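Local coordinates for farnesyl diphosphate synthase (Rhodobacter capsulatus, PDB 3M0G), which probably condenses isopentenyl diphosphate with allylic diphosphates, with magnesium as cofactor, to build farnesyl or geranylgeranyl diphosphate, at residues L210-A215 with R282-R287; A46-E51 with S184-A189; E71-Y76 with T116-L121; V134-A139 with A191-A196; H80-C85 with L95-K100. One frame throughout, in Å; residues are numbered along the deposited sequence.

Contact 1: residues L210-A215 with R282-R287; sequences LAFQIA and RYVIER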
# COMPACT_ATOMS: atom_id res chain seq x y z
N LEU B 210 11.07 -21.03 2.91
CA LEU B 210 12.48 -21.24 3.19
C LEU B 210 13.19 -22.12 2.14
O LEU B 210 14.30 -21.81 1.74
CB LEU B 210 12.68 -21.75 4.62
CG LEU B 210 14.12 -21.94 5.12
CD1 LEU B 210 14.97 -20.71 4.89
CD2 LEU B 210 14.08 -22.33 6.60
N ALA B 211 12.54 -23.19 1.68
CA ALA B 211 13.06 -23.96 0.54
C ALA B 211 13.28 -23.06 -0.69
O ALA B 211 14.23 -23.25 -1.43
CB ALA B 211 12.12 -25.12 0.17
N PHE B 212 12.37 -22.13 -0.92
CA PHE B 212 12.44 -21.20 -2.06
C PHE B 212 13.73 -20.38 -2.03
O PHE B 212 14.47 -20.34 -3.01
CB PHE B 212 11.21 -20.27 -2.04
CG PHE B 212 11.24 -19.16 -3.05
CD1 PHE B 212 11.80 -17.92 -2.73
CD2 PHE B 212 10.67 -19.32 -4.30
CE1 PHE B 212 11.81 -16.88 -3.68
CE2 PHE B 212 10.67 -18.28 -5.24
CZ PHE B 212 11.25 -17.07 -4.93
N GLN B 213 14.01 -19.77 -0.90
CA GLN B 213 15.17 -18.91 -0.78
C GLN B 213 16.48 -19.70 -0.83
O GLN B 213 17.42 -19.29 -1.52
CB GLN B 213 15.11 -18.07 0.48
CG GLN B 213 16.24 -17.07 0.55
CD GLN B 213 16.21 -16.07 -0.59
OE1 GLN B 213 15.16 -15.49 -0.91
NE2 GLN B 213 17.36 -15.85 -1.21
N ILE B 214 16.53 -20.82 -0.10
CA ILE B 214 17.66 -21.76 -0.18
C ILE B 214 17.97 -22.17 -1.64
O ILE B 214 19.12 -22.08 -2.08
CB ILE B 214 17.48 -22.98 0.77
CG1 ILE B 214 17.30 -22.49 2.21
CG2 ILE B 214 18.67 -23.93 0.68
CD1 ILE B 214 16.88 -23.55 3.24
N ALA B 215 16.95 -22.59 -2.40
CA ALA B 215 17.11 -22.91 -3.82
C ALA B 215 17.72 -21.77 -4.65
O ALA B 215 18.69 -22.00 -5.38
CB ALA B 215 15.79 -23.39 -4.43
N ARG B 282 8.10 -29.19 -4.76
CA ARG B 282 9.20 -29.95 -5.33
C ARG B 282 9.83 -29.19 -6.49
O ARG B 282 11.06 -29.15 -6.63
CB ARG B 282 8.70 -31.33 -5.81
CG ARG B 282 8.26 -32.23 -4.69
CD ARG B 282 8.25 -33.67 -5.12
NE ARG B 282 7.26 -33.95 -6.15
CZ ARG B 282 5.96 -34.15 -5.93
NH1 ARG B 282 5.47 -34.09 -4.69
NH2 ARG B 282 5.15 -34.42 -6.95
N TYR B 283 8.99 -28.58 -7.31
CA TYR B 283 9.43 -27.72 -8.41
C TYR B 283 10.30 -26.55 -7.93
O TYR B 283 11.30 -26.21 -8.57
CB TYR B 283 8.21 -27.23 -9.21
CG TYR B 283 8.35 -25.91 -9.95
CD1 TYR B 283 7.80 -24.74 -9.43
CD2 TYR B 283 8.98 -25.84 -11.19
CE1 TYR B 283 7.90 -23.53 -10.11
CE2 TYR B 283 9.09 -24.64 -11.88
CZ TYR B 283 8.54 -23.49 -11.34
OH TYR B 283 8.64 -22.28 -12.01
N VAL B 284 9.95 -25.95 -6.79
CA VAL B 284 10.73 -24.81 -6.27
C VAL B 284 12.21 -25.15 -6.14
O VAL B 284 13.06 -24.30 -6.37
CB VAL B 284 10.17 -24.21 -4.94
CG1 VAL B 284 10.49 -25.10 -3.74
CG2 VAL B 284 10.75 -22.84 -4.70
N ILE B 285 12.50 -26.41 -5.80
CA ILE B 285 13.87 -26.87 -5.57
C ILE B 285 14.44 -27.77 -6.68
O ILE B 285 15.61 -28.17 -6.61
CB ILE B 285 14.04 -27.59 -4.19
CG1 ILE B 285 13.26 -28.91 -4.15
CG2 ILE B 285 13.65 -26.65 -3.04
CD1 ILE B 285 13.69 -29.84 -3.03
N GLU B 286 13.63 -28.10 -7.69
CA GLU B 286 14.06 -28.96 -8.79
C GLU B 286 14.63 -28.20 -9.98
O GLU B 286 14.21 -28.40 -11.13
CB GLU B 286 12.90 -29.84 -9.28
CG GLU B 286 12.77 -31.18 -8.57
CD GLU B 286 11.32 -31.64 -8.48
OE1 GLU B 286 10.90 -32.04 -7.38
OE2 GLU B 286 10.59 -31.57 -9.50
N ARG B 287 15.59 -27.32 -9.71
CA ARG B 287 16.23 -26.53 -10.75
C ARG B 287 17.74 -26.54 -10.54
O ARG B 287 18.38 -27.59 -10.64
CB ARG B 287 15.68 -25.10 -10.79
CG ARG B 287 14.23 -25.01 -11.27
CD ARG B 287 13.84 -23.61 -11.75
NE ARG B 287 12.60 -23.62 -12.52
CZ ARG B 287 12.07 -22.56 -13.13
NH1 ARG B 287 12.67 -21.37 -13.07
NH2 ARG B 287 10.94 -22.68 -13.81
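V284 presses its CG2 methyl against F212, in the angle between the backbone and the ring. CG2 lies 3.5 Å from F212 CA and 3.5 Å from ring atom CD2. It meets the ring at its edge, near the ring plane. The two side chains cross at about a right angle. V284 CG2 is anti to its own backbone N, with CG1 between that N and the carbonyl carbon (chi1 75°). This sends CG2 to F212 and turns CG1 to A211, where CG1 to CB is 4.2 Å. I285 adds one methyl. Its CG2 sits 3.9 Å from A211 CB and 4.1 Å from A215 CB, so it spans the two alanines one helical turn apart. A215 CB also lies 3.5 Å from the carbonyl O of V284. No hydrogen bond crosses the contact.

This is helix packing in the all-alpha isoprenoid synthase fold. The C-terminal part of helix 275-285 packs on helix 199-219, just before the second aspartate-rich motif of the family, which follows A215. The last modelled residues thus lie beside the helix turn that leads into that motif. Helix 249-265 closes one flank, with V260 touching both A211 and I285. On another flank the F212 ring packs on T179 and I183 of helix 168-194 and touches K42.

Contact 2: residues A46-E51 with S184-A189; sequences AFLAIE and SFAAQA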
# COMPACT_ATOMS: atom_id res chain seq x y z
N ALA B 46 0.63 -16.06 -7.68
CA ALA B 46 -0.67 -16.14 -8.33
C ALA B 46 -1.09 -17.60 -8.45
O ALA B 46 -2.25 -17.95 -8.28
CB ALA B 46 -0.61 -15.49 -9.68
N PHE B 47 -0.10 -18.47 -8.70
CA PHE B 47 -0.36 -19.89 -8.84
C PHE B 47 -0.80 -20.49 -7.50
O PHE B 47 -1.80 -21.18 -7.43
CB PHE B 47 0.87 -20.60 -9.41
CG PHE B 47 0.71 -22.07 -9.59
CD1 PHE B 47 0.15 -22.59 -10.76
CD2 PHE B 47 1.13 -22.95 -8.60
CE1 PHE B 47 0.01 -23.97 -10.93
CE2 PHE B 47 1.00 -24.33 -8.76
CZ PHE B 47 0.44 -24.84 -9.92
N LEU B 48 -0.09 -20.16 -6.43
CA LEU B 48 -0.42 -20.61 -5.07
C LEU B 48 -1.79 -20.16 -4.55
O LEU B 48 -2.45 -20.90 -3.79
CB LEU B 48 0.66 -20.16 -4.09
CG LEU B 48 2.03 -20.85 -4.13
CD1 LEU B 48 2.93 -20.13 -3.14
CD2 LEU B 48 1.91 -22.29 -3.74
N ALA B 49 -2.21 -18.97 -4.97
CA ALA B 49 -3.50 -18.43 -4.59
C ALA B 49 -4.58 -19.23 -5.28
O ALA B 49 -5.52 -19.72 -4.64
CB ALA B 49 -3.60 -16.95 -4.99
N ILE B 50 -4.43 -19.37 -6.59
CA ILE B 50 -5.41 -20.11 -7.40
C ILE B 50 -5.50 -21.59 -7.04
O ILE B 50 -6.58 -22.22 -7.12
CB ILE B 50 -5.12 -19.94 -8.92
CG1 ILE B 50 -5.44 -18.50 -9.36
CG2 ILE B 50 -5.93 -20.95 -9.75
CD1 ILE B 50 -4.77 -18.04 -10.67
N GLU B 51 -4.33 -22.15 -6.71
CA GLU B 51 -4.25 -23.56 -6.41
C GLU B 51 -4.82 -23.86 -5.04
O GLU B 51 -5.46 -24.88 -4.84
CB GLU B 51 -2.82 -24.06 -6.55
CG GLU B 51 -2.27 -23.98 -7.97
CD GLU B 51 -3.19 -24.56 -9.03
OE1 GLU B 51 -3.36 -25.81 -9.07
OE2 GLU B 51 -3.74 -23.77 -9.82
N SER B 184 3.30 -17.03 1.87
CA SER B 184 2.33 -17.51 2.85
C SER B 184 0.97 -16.84 2.65
O SER B 184 -0.09 -17.51 2.75
CB SER B 184 2.82 -17.28 4.29
OG SER B 184 1.85 -17.80 5.21
N PHE B 185 0.98 -15.54 2.36
CA PHE B 185 -0.27 -14.92 1.96
C PHE B 185 -0.90 -15.68 0.80
O PHE B 185 -2.06 -16.05 0.90
CB PHE B 185 -0.16 -13.46 1.57
CG PHE B 185 -1.42 -12.92 0.95
CD1 PHE B 185 -2.51 -12.55 1.76
CD2 PHE B 185 -1.55 -12.81 -0.44
CE1 PHE B 185 -3.71 -12.05 1.19
CE2 PHE B 185 -2.73 -12.31 -1.00
CZ PHE B 185 -3.81 -11.92 -0.18
N ALA B 186 -0.16 -15.89 -0.30
CA ALA B 186 -0.72 -16.57 -1.50
C ALA B 186 -1.30 -17.94 -1.18
O ALA B 186 -2.36 -18.33 -1.71
CB ALA B 186 0.33 -16.71 -2.63
N ALA B 187 -0.58 -18.69 -0.35
CA ALA B 187 -0.95 -20.05 -0.01
C ALA B 187 -2.20 -20.10 0.85
O ALA B 187 -2.99 -21.02 0.74
CB ALA B 187 0.21 -20.76 0.67
N GLN B 188 -2.38 -19.10 1.70
CA GLN B 188 -3.52 -19.05 2.59
C GLN B 188 -4.74 -18.46 1.93
O GLN B 188 -5.84 -18.58 2.46
CB GLN B 188 -3.19 -18.23 3.81
CG GLN B 188 -2.22 -18.86 4.76
CD GLN B 188 -1.95 -17.96 5.92
OE1 GLN B 188 -2.83 -17.77 6.76
NE2 GLN B 188 -0.74 -17.39 5.99
N ALA B 189 -4.55 -17.80 0.79
CA ALA B 189 -5.62 -17.05 0.12
C ALA B 189 -6.81 -17.94 -0.22
O ALA B 189 -7.96 -17.52 -0.11
CB ALA B 189 -5.07 -16.35 -1.14
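L48 and A186 meet CB to CB at 3.8 Å. CG of L48 is anti to its carbonyl carbon, beside the backbone N (chi1 -72°), and CB makes the closest side-chain approach to A186. The branched end of L48 runs on to Y204 of helix 199-219 and L277 of helix 275-285. A49 lies beside the same alanine. Its CA approaches A186 O at 3.1 Å in a CH...O contact. Its CB meets A189 CB at 4.2 Å, one turn further on.

The small residues allow close backbone approach. The axes of the two segments come within 6.7 Å and run nearly parallel, at 23°. The pair joins helices 44-55 and 168-194 inside the all-alpha isoprenoid synthase fold. S52 sits at the seam, where its OG is hydrogen-bonded to L48 O and A49 O and weakly to A186 O.

On the side of helix 168-194 turned from this contact, Q188 folds back over one turn. Its CG lies anti to the carbonyl carbon, beside the backbone N (chi1 -71°), and the chain is extended at the next bond. NE2 thus returns to S184 OG in a hydrogen bond of 2.7 Å, tilted from the amide plane. OE1 takes a hydrogen bond from R198.

Contact 3: residues E71-Y76 with T116-L121; sequences EALHAY and TLAFEL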
# COMPACT_ATOMS: atom_id res chain seq x y z
N GLU B 71 0.24 -10.71 -7.20
CA GLU B 71 1.18 -10.38 -8.28
C GLU B 71 1.44 -8.88 -8.36
O GLU B 71 2.58 -8.44 -8.58
CB GLU B 71 0.66 -10.92 -9.61
CG GLU B 71 0.77 -12.42 -9.74
CD GLU B 71 2.22 -12.91 -9.73
OE1 GLU B 71 3.06 -12.32 -10.44
OE2 GLU B 71 2.51 -13.89 -9.01
N ALA B 72 0.39 -8.09 -8.17
CA ALA B 72 0.53 -6.64 -8.06
C ALA B 72 1.47 -6.24 -6.92
O ALA B 72 2.34 -5.38 -7.10
CB ALA B 72 -0.83 -5.97 -7.88
N LEU B 73 1.28 -6.84 -5.74
CA LEU B 73 2.08 -6.52 -4.58
C LEU B 73 3.54 -6.93 -4.86
O LEU B 73 4.48 -6.18 -4.55
CB LEU B 73 1.50 -7.19 -3.30
CG LEU B 73 1.79 -6.68 -1.87
CD1 LEU B 73 3.27 -6.65 -1.57
CD2 LEU B 73 1.17 -5.28 -1.58
N HIS B 74 3.73 -8.10 -5.46
CA HIS B 74 5.09 -8.57 -5.77
C HIS B 74 5.76 -7.62 -6.75
O HIS B 74 6.95 -7.26 -6.58
CB HIS B 74 5.05 -9.99 -6.35
CG HIS B 74 6.41 -10.55 -6.64
ND1 HIS B 74 6.77 -11.02 -7.89
CD2 HIS B 74 7.48 -10.74 -5.85
CE1 HIS B 74 8.01 -11.46 -7.85
NE2 HIS B 74 8.47 -11.29 -6.62
N ALA B 75 4.99 -7.18 -7.75
CA ALA B 75 5.53 -6.34 -8.83
C ALA B 75 6.05 -5.04 -8.26
O ALA B 75 7.14 -4.59 -8.60
CB ALA B 75 4.47 -6.06 -9.86
N TYR B 76 5.27 -4.43 -7.37
CA TYR B 76 5.66 -3.16 -6.78
C TYR B 76 6.98 -3.31 -5.97
O TYR B 76 7.84 -2.41 -5.98
CB TYR B 76 4.50 -2.58 -5.92
CG TYR B 76 4.79 -2.51 -4.46
CD1 TYR B 76 4.17 -3.36 -3.55
CD2 TYR B 76 5.67 -1.56 -3.98
CE1 TYR B 76 4.45 -3.30 -2.20
CE2 TYR B 76 5.98 -1.49 -2.63
CZ TYR B 76 5.36 -2.34 -1.75
OH TYR B 76 5.67 -2.26 -0.42
N THR B 116 -1.18 0.03 -4.00
CA THR B 116 -2.56 0.50 -3.88
C THR B 116 -3.49 -0.36 -4.74
O THR B 116 -4.58 -0.71 -4.31
CB THR B 116 -2.71 1.99 -4.34
OG1 THR B 116 -1.75 2.80 -3.65
CG2 THR B 116 -4.09 2.50 -3.99
N LEU B 117 -3.04 -0.70 -5.94
CA LEU B 117 -3.82 -1.59 -6.81
C LEU B 117 -4.07 -2.96 -6.18
O LEU B 117 -5.21 -3.48 -6.27
CB LEU B 117 -3.14 -1.76 -8.20
CG LEU B 117 -3.96 -2.46 -9.29
CD1 LEU B 117 -5.23 -1.65 -9.64
CD2 LEU B 117 -3.12 -2.62 -10.55
N ALA B 118 -3.02 -3.56 -5.60
CA ALA B 118 -3.13 -4.84 -4.88
C ALA B 118 -4.27 -4.85 -3.85
O ALA B 118 -5.09 -5.77 -3.83
CB ALA B 118 -1.81 -5.21 -4.19
N PHE B 119 -4.31 -3.83 -3.00
CA PHE B 119 -5.38 -3.68 -1.99
C PHE B 119 -6.78 -3.46 -2.58
O PHE B 119 -7.79 -3.95 -2.02
CB PHE B 119 -4.99 -2.63 -0.93
CG PHE B 119 -4.00 -3.16 0.07
CD1 PHE B 119 -4.40 -4.09 1.04
CD2 PHE B 119 -2.66 -2.78 0.03
CE1 PHE B 119 -3.49 -4.62 1.95
CE2 PHE B 119 -1.72 -3.30 0.94
CZ PHE B 119 -2.14 -4.20 1.92
N GLU B 120 -6.85 -2.75 -3.71
CA GLU B 120 -8.12 -2.43 -4.34
C GLU B 120 -8.71 -3.73 -4.86
O GLU B 120 -9.90 -4.02 -4.70
CB GLU B 120 -7.90 -1.46 -5.51
CG GLU B 120 -9.19 -1.06 -6.24
CD GLU B 120 -9.05 0.25 -7.03
OE1 GLU B 120 -8.36 0.26 -8.07
OE2 GLU B 120 -9.65 1.26 -6.61
N LEU B 121 -7.85 -4.52 -5.49
CA LEU B 121 -8.19 -5.85 -5.99
C LEU B 121 -8.81 -6.77 -4.95
O LEU B 121 -9.68 -7.55 -5.27
CB LEU B 121 -6.94 -6.50 -6.59
CG LEU B 121 -6.54 -5.79 -7.88
CD1 LEU B 121 -5.16 -6.24 -8.30
CD2 LEU B 121 -7.58 -6.10 -8.91
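A72 and A118 pack CB to CB at 3.9 Å in an antiparallel helix pair of the all-alpha isoprenoid synthase fold. The segments belong to helices 60-81 and 104-121. Their axes come within 8.1 Å at an angle of 171°.

Aliphatic packing comes first. A118 CB is set between two neighbours of the other helix. Besides A72 it meets L73, at 3.8 Å from the backbone N and 4.0 Å from CB. L73 CG is anti to its backbone N (chi1 -158°), which carries the leucine end over to the second helix. There L73 CD2 stands 4.0 Å from A118 CB. A72 CB in turn touches L121 CD1 at 4.4 Å.

Polar links lie outside this apolar seam. T116 OG1 is hydrogen-bonded to Q115 OE1 of the second subunit, and the F119 ring stacks on F119 of that subunit, so this helix is part of the dimer interface.

Aromatic contacts within the chain make up the rest. L73 and F119 both pack on L140 of helix 130-144. They also meet each other, where L73 CD2 approaches the F119 ring obliquely, 4.3 Å from ring atom CE2.

Contact 4: residues V134-A139 with A191-A196; sequences VALVAA and AILAGA. Unlike the reference sequence in segment 191-196: L193 (reference Ile).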
# COMPACT_ATOMS: atom_id res chain seq x y z
N VAL B 134 -12.31 -8.75 3.82
CA VAL B 134 -11.56 -8.01 4.82
C VAL B 134 -10.46 -8.88 5.44
O VAL B 134 -9.42 -8.39 5.76
CB VAL B 134 -12.46 -7.35 5.89
CG1 VAL B 134 -12.96 -8.38 6.93
CG2 VAL B 134 -11.72 -6.22 6.59
N ALA B 135 -10.72 -10.18 5.61
CA ALA B 135 -9.69 -11.10 6.12
C ALA B 135 -8.57 -11.19 5.08
O ALA B 135 -7.41 -11.38 5.44
CB ALA B 135 -10.29 -12.47 6.41
N LEU B 136 -8.94 -11.08 3.80
CA LEU B 136 -7.95 -11.07 2.71
C LEU B 136 -7.03 -9.83 2.79
O LEU B 136 -5.80 -9.97 2.71
CB LEU B 136 -8.63 -11.20 1.33
CG LEU B 136 -7.68 -11.56 0.19
CD1 LEU B 136 -7.26 -13.02 0.33
CD2 LEU B 136 -8.33 -11.29 -1.16
N VAL B 137 -7.62 -8.64 2.97
CA VAL B 137 -6.89 -7.37 3.14
C VAL B 137 -5.97 -7.41 4.36
O VAL B 137 -4.81 -7.00 4.28
CB VAL B 137 -7.86 -6.12 3.23
CG1 VAL B 137 -7.11 -4.82 3.60
CG2 VAL B 137 -8.64 -5.95 1.94
N ALA B 138 -6.50 -7.87 5.50
CA ALA B 138 -5.71 -7.96 6.74
C ALA B 138 -4.50 -8.87 6.52
O ALA B 138 -3.40 -8.55 6.94
CB ALA B 138 -6.56 -8.45 7.93
N ALA B 139 -4.71 -9.99 5.84
CA ALA B 139 -3.66 -10.97 5.61
C ALA B 139 -2.59 -10.44 4.68
O ALA B 139 -1.42 -10.69 4.90
CB ALA B 139 -4.26 -12.29 5.07
N ALA B 191 -7.75 -20.69 1.46
CA ALA B 191 -8.43 -20.94 2.74
C ALA B 191 -9.22 -19.71 3.23
O ALA B 191 -10.34 -19.88 3.73
CB ALA B 191 -7.44 -21.42 3.78
N ILE B 192 -8.66 -18.51 3.09
CA ILE B 192 -9.38 -17.25 3.44
C ILE B 192 -10.70 -17.13 2.68
O ILE B 192 -11.74 -16.86 3.30
CB ILE B 192 -8.50 -15.98 3.23
CG1 ILE B 192 -7.30 -16.03 4.18
CG2 ILE B 192 -9.32 -14.66 3.43
CD1 ILE B 192 -6.12 -15.10 3.81
N LEU B 193 -10.67 -17.36 1.37
CA LEU B 193 -11.85 -17.21 0.53
C LEU B 193 -12.89 -18.30 0.79
O LEU B 193 -14.05 -18.13 0.42
CB LEU B 193 -11.48 -17.15 -0.97
CG LEU B 193 -10.50 -16.10 -1.51
CD1 LEU B 193 -10.30 -16.27 -3.02
CD2 LEU B 193 -10.91 -14.66 -1.18
N ALA B 194 -12.48 -19.40 1.41
CA ALA B 194 -13.40 -20.50 1.73
C ALA B 194 -13.86 -20.44 3.18
O ALA B 194 -14.68 -21.25 3.59
CB ALA B 194 -12.73 -21.85 1.44
N GLY B 195 -13.34 -19.50 3.96
CA GLY B 195 -13.61 -19.41 5.39
C GLY B 195 -13.17 -20.64 6.18
O GLY B 195 -13.79 -20.98 7.20
N ALA B 196 -12.10 -21.29 5.73
CA ALA B 196 -11.67 -22.56 6.29
C ALA B 196 -10.37 -22.45 7.08
O ALA B 196 -9.76 -21.38 7.14
CB ALA B 196 -11.54 -23.61 5.19
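I192 points into helix 130-144 and divides its two branches between three residues. Its CG1 is anti to the carbonyl carbon (chi1 -63°), and CG2 is anti to the backbone N. The branches therefore spread apart along the facing helix. CG2 settles against the turn at A135 and L136, 3.8 Å from A135 CB and 3.6 Å from L136 N. CD1, at the end of the longer branch, reaches A139 CB at 3.6 Å. A135 and A139 are one turn apart and both turn their CB toward I192, so the isoleucine lies along the small surface they make.

L136 flanks this surface. Its side chain crosses that of I192 at about a right angle, with CD1 4.1 Å from I192 CG2. CG of L136 is anti to its backbone N (chi1 -164°), which brings the leucine methyls forward. L136 CD2 lies 4.2 Å from L193 CD2. The whole contact is apolar. F185, two turns earlier on helix 168-194, packs on L136 and A139 as well. On another side of helix 130-144, V134, V137 and A138 pack on T123 of the second subunit.

Just past I192 and L193 the chain turns off. A194 N and A196 N reach A191 O from opposite faces of its plane, and G195 N bonds to I192 O at 3.2 Å. G195 takes a positive phi of 61°. The pattern is a Schellman motif, and here it ends the long helix 168-194 right after its packing against helix 130-144 in the isoprenoid synthase fold.

Contact 5: residues H80-C85 with L95-K100; sequences HDDMPC and LPTVHK. Unlike the reference sequence in segment 95-100: K100 (reference Arg).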
# COMPACT_ATOMS: atom_id res chain seq x y z
N HIS B 80 10.59 -1.09 -6.71
CA HIS B 80 11.40 -0.34 -5.75
C HIS B 80 12.77 -0.97 -5.47
O HIS B 80 13.75 -0.26 -5.29
CB HIS B 80 10.63 -0.12 -4.43
CG HIS B 80 9.48 0.83 -4.54
ND1 HIS B 80 8.63 1.10 -3.49
CD2 HIS B 80 9.05 1.60 -5.58
CE1 HIS B 80 7.72 1.98 -3.88
NE2 HIS B 80 7.95 2.30 -5.14
N ASP B 81 12.82 -2.30 -5.38
CA ASP B 81 14.05 -2.99 -4.98
C ASP B 81 15.16 -2.81 -5.99
O ASP B 81 16.34 -2.74 -5.62
CB ASP B 81 13.78 -4.46 -4.70
CG ASP B 81 13.01 -4.67 -3.42
OD1 ASP B 81 12.91 -3.71 -2.62
OD2 ASP B 81 12.49 -5.77 -3.22
N ASP B 82 14.77 -2.71 -7.26
CA ASP B 82 15.70 -2.46 -8.37
C ASP B 82 16.30 -1.07 -8.36
O ASP B 82 17.32 -0.83 -9.01
CB ASP B 82 15.02 -2.71 -9.72
CG ASP B 82 14.63 -4.15 -9.92
OD1 ASP B 82 15.14 -5.01 -9.16
OD2 ASP B 82 13.79 -4.43 -10.80
N MSE B 83 15.69 -0.14 -7.61
CA MSE B 83 16.17 1.25 -7.62
C MSE B 83 17.61 1.38 -7.10
O MSE B 83 18.04 0.57 -6.27
CB MSE B 83 15.23 2.19 -6.85
CG MSE B 83 13.89 2.41 -7.49
SE MSE B 83 12.75 3.58 -6.41
CE MSE B 83 13.07 2.82 -4.68
N PRO B 84 18.35 2.40 -7.59
CA PRO B 84 19.78 2.62 -7.30
C PRO B 84 20.12 2.58 -5.81
O PRO B 84 21.11 1.96 -5.42
CB PRO B 84 20.06 4.00 -7.90
CG PRO B 84 19.06 4.11 -9.02
CD PRO B 84 17.82 3.47 -8.47
N CYS B 85 19.30 3.23 -4.98
CA CYS B 85 19.56 3.28 -3.53
C CYS B 85 19.25 1.95 -2.85
O CYS B 85 19.54 1.76 -1.68
CB CYS B 85 18.76 4.41 -2.88
SG CYS B 85 16.99 4.15 -2.94
N LEU B 95 15.60 -7.33 -19.45
CA LEU B 95 15.01 -6.10 -19.98
C LEU B 95 15.24 -4.94 -19.01
O LEU B 95 15.33 -5.17 -17.81
CB LEU B 95 13.51 -6.27 -20.22
CG LEU B 95 13.11 -7.35 -21.23
CD1 LEU B 95 12.09 -8.27 -20.60
CD2 LEU B 95 12.58 -6.72 -22.52
N PRO B 96 15.31 -3.69 -19.52
CA PRO B 96 15.55 -2.54 -18.65
C PRO B 96 14.53 -2.47 -17.51
O PRO B 96 13.37 -2.85 -17.68
CB PRO B 96 15.35 -1.35 -19.58
CG PRO B 96 15.61 -1.90 -20.96
CD PRO B 96 15.06 -3.28 -20.92
N THR B 97 14.97 -1.98 -16.36
CA THR B 97 14.08 -1.89 -15.21
C THR B 97 13.20 -0.66 -15.35
O THR B 97 13.39 0.14 -16.28
CB THR B 97 14.84 -1.86 -13.86
OG1 THR B 97 15.91 -0.91 -13.94
CG2 THR B 97 15.40 -3.24 -13.54
N VAL B 98 12.23 -0.50 -14.45
CA VAL B 98 11.31 0.64 -14.56
C VAL B 98 12.06 1.95 -14.39
O VAL B 98 11.86 2.89 -15.17
CB VAL B 98 10.16 0.55 -13.57
CG1 VAL B 98 9.43 1.90 -13.48
CG2 VAL B 98 9.20 -0.55 -13.99
N HIS B 99 12.93 2.00 -13.39
CA HIS B 99 13.67 3.22 -13.09
C HIS B 99 14.66 3.57 -14.23
O HIS B 99 14.96 4.74 -14.44
CB HIS B 99 14.35 3.14 -11.72
CG HIS B 99 15.70 2.50 -11.74
ND1 HIS B 99 15.89 1.15 -11.57
CD2 HIS B 99 16.93 3.04 -11.89
CE1 HIS B 99 17.19 0.88 -11.64
NE2 HIS B 99 17.83 2.01 -11.83
N LYS B 100 15.14 2.56 -14.95
CA LYS B 100 15.97 2.80 -16.15
C LYS B 100 15.17 3.22 -17.38
O LYS B 100 15.61 4.07 -18.14
CB LYS B 100 16.84 1.57 -16.48
CG LYS B 100 17.84 1.21 -15.40
CD LYS B 100 18.90 2.29 -15.22
CE LYS B 100 20.04 2.11 -16.21
NZ LYS B 100 21.29 2.78 -15.76
O HOH W 1 11.99 -2.43 -12.06
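D82 faces T97, with OD2 3.4 Å from the T97 CG2 methyl. A water bridges the same OD2 and V98 N, giving its hydrogen to OD2 at 3.0 Å and accepting from V98 N at 3.1 Å. T97 is the N-cap residue of the short helix 98-101, and its OG1 is hydrogen-bonded to D89 O. The other oxygen of D82, OD1, forms a salt bridge with R92. The backbone O of D82 lies 3.1 Å from H99 CE1.

M83, a selenomethionine, puts its CA over one face of the H99 ring, 4.2 Å from the centroid. P84 CD lies over the same face at 3.8 Å from the centroid, a CH-pi contact 22° off the normal. H99 CG lies between its backbone N and carbonyl carbon (chi1 87°), which turns the ring toward both. An alanine in place of H99 would probably open a gap beneath M83 and P84 and leave this turn less firmly held.

D81 and D82 begin the first aspartate-rich motif, which in this family binds the diphosphate substrate through magnesium. R92 on OD1 and the bridging water on OD2 would limit rotation of the D82 carboxylate, consistent with a second shell.

Overall arrangement
Contacts 3 and 5 share helix 60-81, with centres about 18 Å apart. Contacts 2 and 4 share helix 168-194, with centres about 11 Å apart, and touch through F185 and L136. A probable hydrogen bond from A46 N to E71 OE2 joins contacts 2 and 3. Along the chain, contact 5 falls within the span of contact 3, and both within that of contact 2. Contacts 2 and 4 interleave, and contact 1 comes last. Contacts 4 and 5 lie on opposite sides of the chain's centre, centres about 32 Å apart. Contacts 3, 4 and 5 touch the second subunit. Contact 1 touches no other and lies beside the second aspartate-rich motif, contact 5 at the first.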